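PDB 3P8L: geranyltranstransferase from Enterococcus faecalis, which probably catalyses the magnesium-dependent condensation of isopentenyl diphosphate with geranyl diphosphate to give farnesyl diphosphate and diphosphate. Local coordinates for residues F28-M42 against A120-L134. Residues are numbered along the deposited sequence; the frame is centred on the assembly and turned at random.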
loop_
_atom_site.group_PDB
_atom_site.type_symbol
_atom_site.label_atom_id
_atom_site.label_comp_id
_atom_site.label_asym_id
_atom_site.label_seq_id
_atom_site.Cartn_x
_atom_site.Cartn_y
_atom_site.Cartn_z
ATOM N N PHE A 28 0.362 -15.209 -6.432
ATOM C CA PHE A 28 0.854 -13.847 -6.577
ATOM C C PHE A 28 2.067 -13.584 -5.696
ATOM O O PHE A 28 3.033 -12.993 -6.168
ATOM C CB PHE A 28 -0.219 -12.765 -6.334
ATOM C CG PHE A 28 0.252 -11.403 -6.690
ATOM C CD1 PHE A 28 0.671 -10.508 -5.707
ATOM C CD2 PHE A 28 0.354 -11.032 -8.020
ATOM C CE1 PHE A 28 1.156 -9.263 -6.048
ATOM C CE2 PHE A 28 0.837 -9.772 -8.376
ATOM C CZ PHE A 28 1.238 -8.890 -7.384
ATOM N N ILE A 29 2.020 -14.050 -4.451
ATOM C CA ILE A 29 3.137 -13.850 -3.520
ATOM C C ILE A 29 4.364 -14.661 -3.960
ATOM O O ILE A 29 5.477 -14.145 -3.973
ATOM C CB ILE A 29 2.740 -14.141 -2.043
ATOM C CG1 ILE A 29 2.150 -12.894 -1.393
ATOM C CG2 ILE A 29 3.946 -14.517 -1.198
ATOM C CD1 ILE A 29 0.670 -12.755 -1.525
ATOM N N ALA A 30 4.157 -15.915 -4.359
ATOM C CA ALA A 30 5.265 -16.786 -4.790
ATOM C C ALA A 30 5.940 -16.270 -6.060
ATOM O O ALA A 30 7.152 -16.336 -6.189
ATOM C CB ALA A 30 4.769 -18.227 -4.993
ATOM N N GLU A 31 5.153 -15.720 -6.978
ATOM C CA GLU A 31 5.692 -15.295 -8.257
ATOM C C GLU A 31 6.252 -13.858 -8.268
ATOM O O GLU A 31 7.181 -13.589 -8.997
ATOM C CB GLU A 31 4.656 -15.495 -9.366
ATOM C CG GLU A 31 4.361 -16.987 -9.675
ATOM C CD GLU A 31 2.999 -17.231 -10.359
ATOM O OE1 GLU A 31 2.476 -16.321 -11.042
ATOM O OE2 GLU A 31 2.451 -18.346 -10.215
ATOM N N TYR A 32 5.701 -12.946 -7.466
ATOM C CA TYR A 32 6.113 -11.538 -7.532
ATOM C C TYR A 32 6.874 -11.099 -6.274
ATOM O O TYR A 32 6.803 -9.941 -5.867
ATOM C CB TYR A 32 4.906 -10.623 -7.755
ATOM C CG TYR A 32 4.316 -10.653 -9.156
ATOM C CD1 TYR A 32 3.604 -11.771 -9.627
ATOM C CD2 TYR A 32 4.452 -9.552 -10.006
ATOM C CE1 TYR A 32 3.074 -11.797 -10.905
ATOM C CE2 TYR A 32 3.926 -9.569 -11.296
ATOM C CZ TYR A 32 3.238 -10.686 -11.736
ATOM O OH TYR A 32 2.706 -10.689 -13.000
ATOM N N THR A 33 7.564 -12.034 -5.641
ATOM C CA THR A 33 8.424 -11.706 -4.502
ATOM C C THR A 33 9.851 -12.193 -4.757
ATOM O O THR A 33 10.070 -13.395 -4.961
ATOM C CB THR A 33 7.910 -12.304 -3.168
ATOM O OG1 THR A 33 6.518 -11.984 -2.974
ATOM C CG2 THR A 33 8.723 -11.745 -2.021
ATOM N N GLU A 34 10.806 -11.261 -4.751
ATOM C CA GLU A 34 12.218 -11.591 -4.988
ATOM C C GLU A 34 12.860 -12.307 -3.802
ATOM O O GLU A 34 13.488 -13.348 -3.969
ATOM C CB GLU A 34 13.024 -10.333 -5.354
ATOM C CG GLU A 34 12.486 -9.587 -6.571
ATOM C CD GLU A 34 12.319 -10.475 -7.805
ATOM O OE1 GLU A 34 13.338 -11.001 -8.303
ATOM O OE2 GLU A 34 11.164 -10.639 -8.272
ATOM N N ASN A 35 12.669 -11.762 -2.603
ATOM C CA ASN A 35 13.335 -12.278 -1.413
ATOM C C ASN A 35 12.567 -13.472 -0.844
ATOM O O ASN A 35 11.376 -13.358 -0.530
ATOM C CB ASN A 35 13.490 -11.153 -0.377
ATOM C CG ASN A 35 14.234 -11.599 0.875
ATOM O OD1 ASN A 35 13.660 -12.205 1.760
ATOM N ND2 ASN A 35 15.514 -11.260 0.958
ATOM N N GLU A 36 13.246 -14.618 -0.740
ATOM C CA GLU A 36 12.625 -15.869 -0.269
ATOM C C GLU A 36 12.094 -15.799 1.159
ATOM O O GLU A 36 11.029 -16.319 1.437
ATOM C CB GLU A 36 13.573 -17.075 -0.421
ATOM C CG GLU A 36 13.957 -17.392 -1.870
ATOM C CD GLU A 36 12.748 -17.705 -2.765
ATOM O OE1 GLU A 36 11.725 -18.229 -2.280
ATOM O OE2 GLU A 36 12.823 -17.433 -3.979
ATOM N N ARG A 37 12.825 -15.145 2.055
ATOM C CA ARG A 37 12.390 -15.032 3.449
ATOM C C ARG A 37 11.138 -14.168 3.602
ATOM O O ARG A 37 10.220 -14.537 4.349
ATOM C CB ARG A 37 13.500 -14.465 4.333
ATOM C CG ARG A 37 13.005 -14.125 5.752
ATOM C CD ARG A 37 14.106 -13.538 6.588
ATOM N NE ARG A 37 13.717 -13.368 7.983
ATOM C CZ ARG A 37 13.875 -14.325 8.907
ATOM N NH1 ARG A 37 14.392 -15.492 8.564
ATOM N NH2 ARG A 37 13.521 -14.126 10.168
ATOM N N LEU A 38 11.126 -13.025 2.905
ATOM C CA LEU A 38 9.963 -12.145 2.858
ATOM C C LEU A 38 8.741 -12.903 2.337
ATOM O O LEU A 38 7.675 -12.868 2.956
ATOM C CB LEU A 38 10.250 -10.910 1.998
ATOM C CG LEU A 38 9.078 -9.927 1.949
ATOM C CD1 LEU A 38 8.902 -9.202 3.305
ATOM C CD2 LEU A 38 9.206 -8.943 0.765
ATOM N N LYS A 39 8.926 -13.594 1.210
ATOM C CA LYS A 39 7.927 -14.488 0.622
ATOM C C LYS A 39 7.360 -15.505 1.625
ATOM O O LYS A 39 6.150 -15.621 1.798
ATOM C CB LYS A 39 8.536 -15.208 -0.578
ATOM C CG LYS A 39 7.606 -16.188 -1.284
ATOM C CD LYS A 39 8.374 -17.099 -2.254
ATOM C CE LYS A 39 8.991 -16.290 -3.405
ATOM N NZ LYS A 39 9.706 -17.171 -4.380
ATOM N N GLU A 40 8.239 -16.206 2.332
ATOM C CA GLU A 40 7.793 -17.207 3.318
ATOM C C GLU A 40 7.043 -16.617 4.499
ATOM O O GLU A 40 6.110 -17.218 5.023
ATOM C CB GLU A 40 8.987 -18.004 3.844
ATOM C CG GLU A 40 9.421 -19.092 2.903
ATOM C CD GLU A 40 10.764 -19.672 3.304
ATOM O OE1 GLU A 40 10.944 -19.906 4.518
ATOM O OE2 GLU A 40 11.634 -19.867 2.424
ATOM N N ALA A 41 7.449 -15.431 4.907
ATOM C CA ALA A 41 6.803 -14.787 6.033
ATOM C C ALA A 41 5.390 -14.312 5.660
ATOM O O ALA A 41 4.436 -14.481 6.442
ATOM C CB ALA A 41 7.660 -13.652 6.531
ATOM N N MET A 42 5.248 -13.789 4.443
ATOM C CA MET A 42 3.927 -13.406 3.926
ATOM C C MET A 42 3.044 -14.641 3.758
ATOM O O MET A 42 1.887 -14.635 4.173
ATOM C CB MET A 42 4.059 -12.596 2.614
ATOM C CG MET A 42 4.682 -11.206 2.823
ATOM S SD MET A 42 4.911 -10.049 1.430
ATOM C CE MET A 42 5.928 -11.083 0.409
ATOM N N ALA A 120 6.873 -7.826 5.948
ATOM C CA ALA A 120 5.795 -8.669 5.383
ATOM C C ALA A 120 4.462 -7.921 5.251
ATOM O O ALA A 120 3.756 -8.030 4.211
ATOM C CB ALA A 120 5.612 -9.959 6.161
ATOM N N GLY A 121 4.124 -7.145 6.282
ATOM C CA GLY A 121 2.946 -6.256 6.213
ATOM C C GLY A 121 3.064 -5.215 5.100
ATOM O O GLY A 121 2.122 -5.041 4.286
ATOM N N ASP A 122 4.215 -4.544 5.027
ATOM C CA ASP A 122 4.484 -3.566 3.970
ATOM C C ASP A 122 4.381 -4.189 2.571
ATOM O O ASP A 122 3.890 -3.549 1.664
ATOM C CB ASP A 122 5.867 -2.933 4.120
ATOM C CG ASP A 122 5.992 -2.066 5.360
ATOM O OD1 ASP A 122 4.968 -1.761 6.016
ATOM O OD2 ASP A 122 7.132 -1.666 5.661
ATOM N N GLY A 123 4.848 -5.426 2.451
ATOM C CA GLY A 123 4.888 -6.150 1.205
ATOM C C GLY A 123 3.493 -6.607 0.792
ATOM O O GLY A 123 3.126 -6.540 -0.388
ATOM N N LEU A 124 2.699 -7.026 1.774
ATOM C CA LEU A 124 1.338 -7.402 1.520
ATOM C C LEU A 124 0.459 -6.210 1.149
ATOM O O LEU A 124 -0.360 -6.330 0.237
ATOM C CB LEU A 124 0.750 -8.210 2.680
ATOM C CG LEU A 124 1.152 -9.702 2.662
ATOM C CD1 LEU A 124 0.921 -10.262 4.043
ATOM C CD2 LEU A 124 0.370 -10.508 1.615
ATOM N N LEU A 125 0.609 -5.093 1.879
ATOM C CA LEU A 125 -0.029 -3.820 1.537
ATOM C C LEU A 125 0.286 -3.388 0.086
ATOM O O LEU A 125 -0.642 -3.142 -0.688
ATOM C CB LEU A 125 0.339 -2.700 2.531
ATOM C CG LEU A 125 -0.152 -1.260 2.264
ATOM C CD1 LEU A 125 -1.637 -1.197 1.960
ATOM C CD2 LEU A 125 0.107 -0.368 3.486
ATOM N N THR A 126 1.571 -3.310 -0.277
ATOM C CA THR A 126 1.971 -2.903 -1.631
ATOM C C THR A 126 1.491 -3.937 -2.658
ATOM O O THR A 126 1.030 -3.584 -3.767
ATOM C CB THR A 126 3.513 -2.728 -1.758
ATOM O OG1 THR A 126 3.997 -1.924 -0.677
ATOM C CG2 THR A 126 3.881 -2.028 -3.064
ATOM N N GLY A 127 1.571 -5.203 -2.266
ATOM C CA GLY A 127 1.129 -6.335 -3.085
ATOM C C GLY A 127 -0.339 -6.293 -3.453
ATOM O O GLY A 127 -0.710 -6.638 -4.559
ATOM N N ALA A 128 -1.177 -5.902 -2.504
ATOM C CA ALA A 128 -2.608 -5.762 -2.768
ATOM C C ALA A 128 -2.879 -4.786 -3.931
ATOM O O ALA A 128 -3.676 -5.090 -4.839
ATOM C CB ALA A 128 -3.291 -5.299 -1.529
ATOM N N PHE A 129 -2.200 -3.636 -3.903
ATOM C CA PHE A 129 -2.282 -2.654 -4.981
ATOM C C PHE A 129 -1.620 -3.173 -6.243
ATOM O O PHE A 129 -2.145 -2.952 -7.328
ATOM C CB PHE A 129 -1.769 -1.266 -4.551
ATOM C CG PHE A 129 -2.716 -0.580 -3.603
ATOM C CD1 PHE A 129 -3.889 0.005 -4.073
ATOM C CD2 PHE A 129 -2.499 -0.616 -2.248
ATOM C CE1 PHE A 129 -4.790 0.589 -3.209
ATOM C CE2 PHE A 129 -3.398 -0.030 -1.363
ATOM C CZ PHE A 129 -4.542 0.565 -1.841
ATOM N N GLN A 130 -0.512 -3.904 -6.120
ATOM C CA GLN A 130 0.098 -4.459 -7.332
ATOM C C GLN A 130 -0.817 -5.453 -8.060
ATOM O O GLN A 130 -1.031 -5.332 -9.278
ATOM C CB GLN A 130 1.463 -5.096 -7.070
ATOM C CG GLN A 130 2.186 -5.461 -8.366
ATOM C CD GLN A 130 3.613 -5.946 -8.167
ATOM O OE1 GLN A 130 4.008 -6.346 -7.073
ATOM N NE2 GLN A 130 4.391 -5.921 -9.236
ATOM N N LEU A 131 -1.351 -6.421 -7.312
ATOM C CA LEU A 131 -2.290 -7.389 -7.868
ATOM C C LEU A 131 -3.477 -6.714 -8.571
ATOM O O LEU A 131 -3.763 -7.026 -9.732
ATOM C CB LEU A 131 -2.768 -8.400 -6.807
ATOM C CG LEU A 131 -3.850 -9.385 -7.312
ATOM C CD1 LEU A 131 -3.354 -10.265 -8.481
ATOM C CD2 LEU A 131 -4.403 -10.244 -6.171
ATOM N N LEU A 132 -4.137 -5.790 -7.882
ATOM C CA LEU A 132 -5.237 -5.019 -8.448
ATOM C C LEU A 132 -4.868 -4.246 -9.743
ATOM O O LEU A 132 -5.641 -4.250 -10.720
ATOM C CB LEU A 132 -5.840 -4.096 -7.386
ATOM C CG LEU A 132 -7.234 -3.503 -7.604
ATOM C CD1 LEU A 132 -8.269 -4.597 -7.954
ATOM C CD2 LEU A 132 -7.686 -2.755 -6.354
ATOM N N SER A 133 -3.675 -3.648 -9.757
ATOM C CA SER A 133 -3.120 -2.948 -10.936
ATOM C C SER A 133 -2.852 -3.868 -12.134
ATOM O O SER A 133 -2.971 -3.444 -13.303
ATOM C CB SER A 133 -1.842 -2.181 -10.555
ATOM O OG SER A 133 -0.714 -3.028 -10.553
ATOM N N LEU A 134 -2.514 -5.124 -11.838
ATOM C CA LEU A 134 -2.260 -6.136 -12.853
ATOM C C LEU A 134 -3.462 -7.061 -13.140
ATOM O O LEU A 134 -3.326 -8.024 -13.884
ATOM C CB LEU A 134 -1.053 -6.987 -12.441
ATOM C CG LEU A 134 0.307 -6.285 -12.469
ATOM C CD1 LEU A 134 1.306 -7.063 -11.642
ATOM C CD2 LEU A 134 0.818 -6.084 -13.917
#
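In the all-helical isoprenoid synthase fold, the N-terminal helical hairpin formed by helices 13-31 and 36-47 packs against helix 114-133, with Phe-28 and Met-42 making the two main contacts. The ring of Phe-28 lies on the helix turn from Gly-127 to Leu-131. CB of Leu-131 sits 3.9 Å from the ring centroid and only 4° off its normal, a CH-pi contact, while CB of Tyr-32 covers the opposite face toward the rim. CG of Gln-130 meets the ring edge in plane, 3.7 Å from Phe-28 CZ, and its amide stands almost upright to the ring. That amide is held from beyond the contact: Gln-130 NE2 donates a hydrogen bond to OE1 of Gln-156 of the second subunit, a residue that also packs on Tyr-32. CD1 of Leu-134 touches Tyr-32 CE2 at 3.6 Å.

At the other end, segment 36-42 crosses helix 120-133 at -80°. Ala-120 and Gly-123, which has no side chain, keep the surface low here, and Met-42 settles on it. Its CG lies 3.7 Å from Ala-120 CB, and an extended chi2 (-179°) carries SD out over the backbone, 3.8 Å from Leu-124 N, before the bend at chi3 turns CE back toward its own segment. Between the two ends, Ile-29, in one of its two modelled conformers, brings CD1 to 3.9 Å from Leu-124 CD2. Asn-35 caps the N terminus of helix 36-47, its OD1 accepting from Leu-38 N at 2.9 Å; Leu-38 in turn lays CD1 3.6 Å from Ala-120 N.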